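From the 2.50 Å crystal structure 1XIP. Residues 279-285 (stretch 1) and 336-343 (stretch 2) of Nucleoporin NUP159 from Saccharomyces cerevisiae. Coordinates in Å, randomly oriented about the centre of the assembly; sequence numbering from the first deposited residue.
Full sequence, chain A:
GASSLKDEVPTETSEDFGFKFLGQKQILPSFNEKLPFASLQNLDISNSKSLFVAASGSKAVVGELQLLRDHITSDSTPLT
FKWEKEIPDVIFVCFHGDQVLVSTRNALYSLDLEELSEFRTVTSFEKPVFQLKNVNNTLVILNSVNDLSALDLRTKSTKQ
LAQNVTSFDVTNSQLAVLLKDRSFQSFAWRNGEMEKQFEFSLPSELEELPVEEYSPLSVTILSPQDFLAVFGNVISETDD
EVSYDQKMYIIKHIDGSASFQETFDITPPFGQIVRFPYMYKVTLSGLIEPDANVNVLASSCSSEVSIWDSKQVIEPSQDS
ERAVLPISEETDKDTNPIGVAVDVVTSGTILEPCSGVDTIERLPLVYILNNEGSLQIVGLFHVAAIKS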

# COMPACT_ATOMS: atom_id res chain seq x y z
N MSE A 279 3.94 -2.48 -1.69
CA MSE A 279 4.38 -1.82 -0.48
C MSE A 279 3.29 -0.88 0.01
O MSE A 279 2.94 0.06 -0.70
CB MSE A 279 5.67 -1.03 -0.75
CG MSE A 279 6.29 -0.38 0.48
SE MSE A 279 7.06 -1.68 1.76
CE MSE A 279 8.33 -2.57 0.58
N TYR A 280 2.76 -1.14 1.21
CA TYR A 280 1.76 -0.28 1.85
C TYR A 280 2.42 0.92 2.53
O TYR A 280 3.41 0.75 3.23
CB TYR A 280 0.91 -1.09 2.85
CG TYR A 280 0.12 -2.17 2.16
CD1 TYR A 280 -1.16 -1.92 1.66
CD2 TYR A 280 0.66 -3.44 1.96
CE1 TYR A 280 -1.87 -2.89 1.02
CE2 TYR A 280 -0.04 -4.41 1.31
CZ TYR A 280 -1.30 -4.14 0.83
OH TYR A 280 -2.02 -5.13 0.18
N LYS A 281 1.89 2.11 2.29
CA LYS A 281 2.44 3.34 2.86
C LYS A 281 1.36 4.27 3.44
O LYS A 281 0.37 4.59 2.80
CB LYS A 281 3.31 4.09 1.86
CG LYS A 281 4.03 5.31 2.46
CD LYS A 281 4.45 6.33 1.40
CE LYS A 281 3.26 6.87 0.58
NZ LYS A 281 3.66 7.49 -0.73
N VAL A 282 1.60 4.69 4.67
CA VAL A 282 0.76 5.63 5.36
C VAL A 282 1.68 6.77 5.79
O VAL A 282 2.76 6.54 6.30
CB VAL A 282 0.10 4.97 6.56
CG1 VAL A 282 -0.13 5.96 7.67
CG2 VAL A 282 -1.19 4.32 6.14
N THR A 283 1.25 8.00 5.54
CA THR A 283 2.08 9.16 5.81
C THR A 283 1.49 9.98 6.93
O THR A 283 0.33 10.37 6.88
CB THR A 283 2.22 10.02 4.55
OG1 THR A 283 2.74 9.22 3.48
CG2 THR A 283 3.25 11.09 4.76
N LEU A 284 2.29 10.23 7.97
CA LEU A 284 1.91 11.09 9.09
C LEU A 284 2.84 12.30 9.15
O LEU A 284 3.81 12.31 9.91
CB LEU A 284 1.94 10.32 10.42
CG LEU A 284 1.38 8.91 10.37
CD1 LEU A 284 1.68 8.18 11.66
CD2 LEU A 284 -0.11 8.95 10.12
N SER A 285 2.53 13.31 8.33
CA SER A 285 3.26 14.58 8.33
C SER A 285 3.05 15.33 9.64
O SER A 285 1.91 15.47 10.12
CB SER A 285 2.83 15.45 7.15
OG SER A 285 3.21 14.85 5.92
N ASN A 336 -0.36 -11.39 6.18
CA ASN A 336 0.10 -10.12 5.62
C ASN A 336 -1.09 -9.17 5.38
O ASN A 336 -2.25 -9.61 5.39
CB ASN A 336 0.85 -10.36 4.32
CG ASN A 336 1.16 -11.78 4.10
OD1 ASN A 336 2.29 -12.21 4.35
ND2 ASN A 336 0.14 -12.57 3.68
N PRO A 337 -0.82 -7.87 5.19
CA PRO A 337 -1.90 -6.89 5.02
C PRO A 337 -2.49 -6.93 3.62
O PRO A 337 -1.79 -7.20 2.67
CB PRO A 337 -1.20 -5.55 5.27
CG PRO A 337 0.23 -5.78 4.92
CD PRO A 337 0.51 -7.23 5.16
N ILE A 338 -3.79 -6.68 3.51
CA ILE A 338 -4.42 -6.51 2.21
C ILE A 338 -4.98 -5.08 2.09
O ILE A 338 -5.44 -4.68 1.02
CB ILE A 338 -5.52 -7.57 1.99
CG1 ILE A 338 -6.71 -7.31 2.91
CG2 ILE A 338 -4.97 -8.99 2.19
CD1 ILE A 338 -7.89 -8.20 2.64
N GLY A 339 -4.93 -4.34 3.20
CA GLY A 339 -5.25 -2.92 3.23
C GLY A 339 -4.75 -2.25 4.51
O GLY A 339 -4.56 -2.94 5.55
N VAL A 340 -4.51 -0.93 4.43
CA VAL A 340 -3.98 -0.14 5.55
C VAL A 340 -4.63 1.23 5.49
O VAL A 340 -4.84 1.77 4.43
CB VAL A 340 -2.42 0.01 5.44
CG1 VAL A 340 -1.86 0.76 6.61
CG2 VAL A 340 -1.73 -1.32 5.33
N ALA A 341 -4.98 1.82 6.62
CA ALA A 341 -5.62 3.14 6.58
C ALA A 341 -5.44 3.89 7.90
O ALA A 341 -5.07 3.28 8.90
CB ALA A 341 -7.09 3.01 6.22
N VAL A 342 -5.69 5.20 7.90
CA VAL A 342 -5.44 6.03 9.08
C VAL A 342 -6.68 6.70 9.64
O VAL A 342 -7.43 7.35 8.92
CB VAL A 342 -4.36 7.12 8.82
CG1 VAL A 342 -3.95 7.79 10.10
CG2 VAL A 342 -3.12 6.50 8.15
N ASP A 343 -6.85 6.54 10.94
CA ASP A 343 -7.99 7.05 11.68
C ASP A 343 -7.50 8.11 12.66
O ASP A 343 -6.62 7.88 13.47
CB ASP A 343 -8.69 5.89 12.38
CG ASP A 343 -9.70 6.33 13.44
OD1 ASP A 343 -10.20 7.47 13.45
OD2 ASP A 343 -10.08 5.55 14.32

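At the centre of this contact three valines interlock. V282 reaches out from the first strand and meets two residues of the second: its CG2 lies 3.7 Å from CG1 of V340, and its CG1 lies 3.1 Å from CG2 of V342. The second distance is short for two methyl groups and marks the tightest point of the packing. V282 has a chi1 of 149°, between wells, whereas V340 and V342 both sit in the t rotamer. One forked side chain thus touches two forked neighbours: CG2 of V282 meets both, lying also 3.5 Å from CG2 of V342, while CG1 of V282 packs against V342 alone of the two, and together they bridge residues two apart on the facing strand.

The backbone explains why this works. The two strands run nearly parallel, with 8° between their N-to-C directions, and their axes come no closer than 7.3 Å. No hydrogen bond crosses between the stretches; side chains fill the gap. Alternation along each strand then decides which residues take part. Y280 and V282 point toward the other stretch while K281 and T283 point away, and V340 and V342 point toward the first strand while A341 points away. Beta-branched valine suits such places: it favours extended backbone, and its short, stiff side chain presents two methyls close to the main chain, enough to span this spacing without a long, flexible arm.

Beyond the valines the contact continues in both directions. L284 is set sideways at its CB, but the end of its side chain comes nearer, so that CD2 lies 4.0 Å from CG1 of V342. The longer leucine reaches where a CB direction alone would not. In the other direction Y280, buried and with chi1 in m, places its CB 3.6 Å from CG2 of V340 and then extends its ring along the start of the second stretch. Y280 gives up more surface to this contact than any other residue here, 103 Å² of the 356 Å² buried in total by both sides.

The ring lies oblique to its neighbours. Its CD2 is 3.8 Å from CG of P337, whose compact ring offers an apolar surface without a flexible chain, and its CE1 is 4.0 Å from the backbone N of G339. Glycine has no side chain here, and a CB in its place would point away from the first strand. The CA-to-CB bond of I338 likewise points away, and the residue meets the tyrosine with its main chain, CA being 3.4 Å from the Y280 OH.

That hydroxyl forms the polar edge. Y280 OH comes within 3.2 Å of the carbonyl O of P337, though the pair does not count as a hydrogen bond; the hydroxyl is satisfied elsewhere in the structure. The aromatic residue carries the apolar packing out to main-chain atoms while its one polar side-chain atom finds a partner outside this contact. The rule to read here is economical: alternate small branched residues across the middle, then let larger side chains extend the packing at the ends.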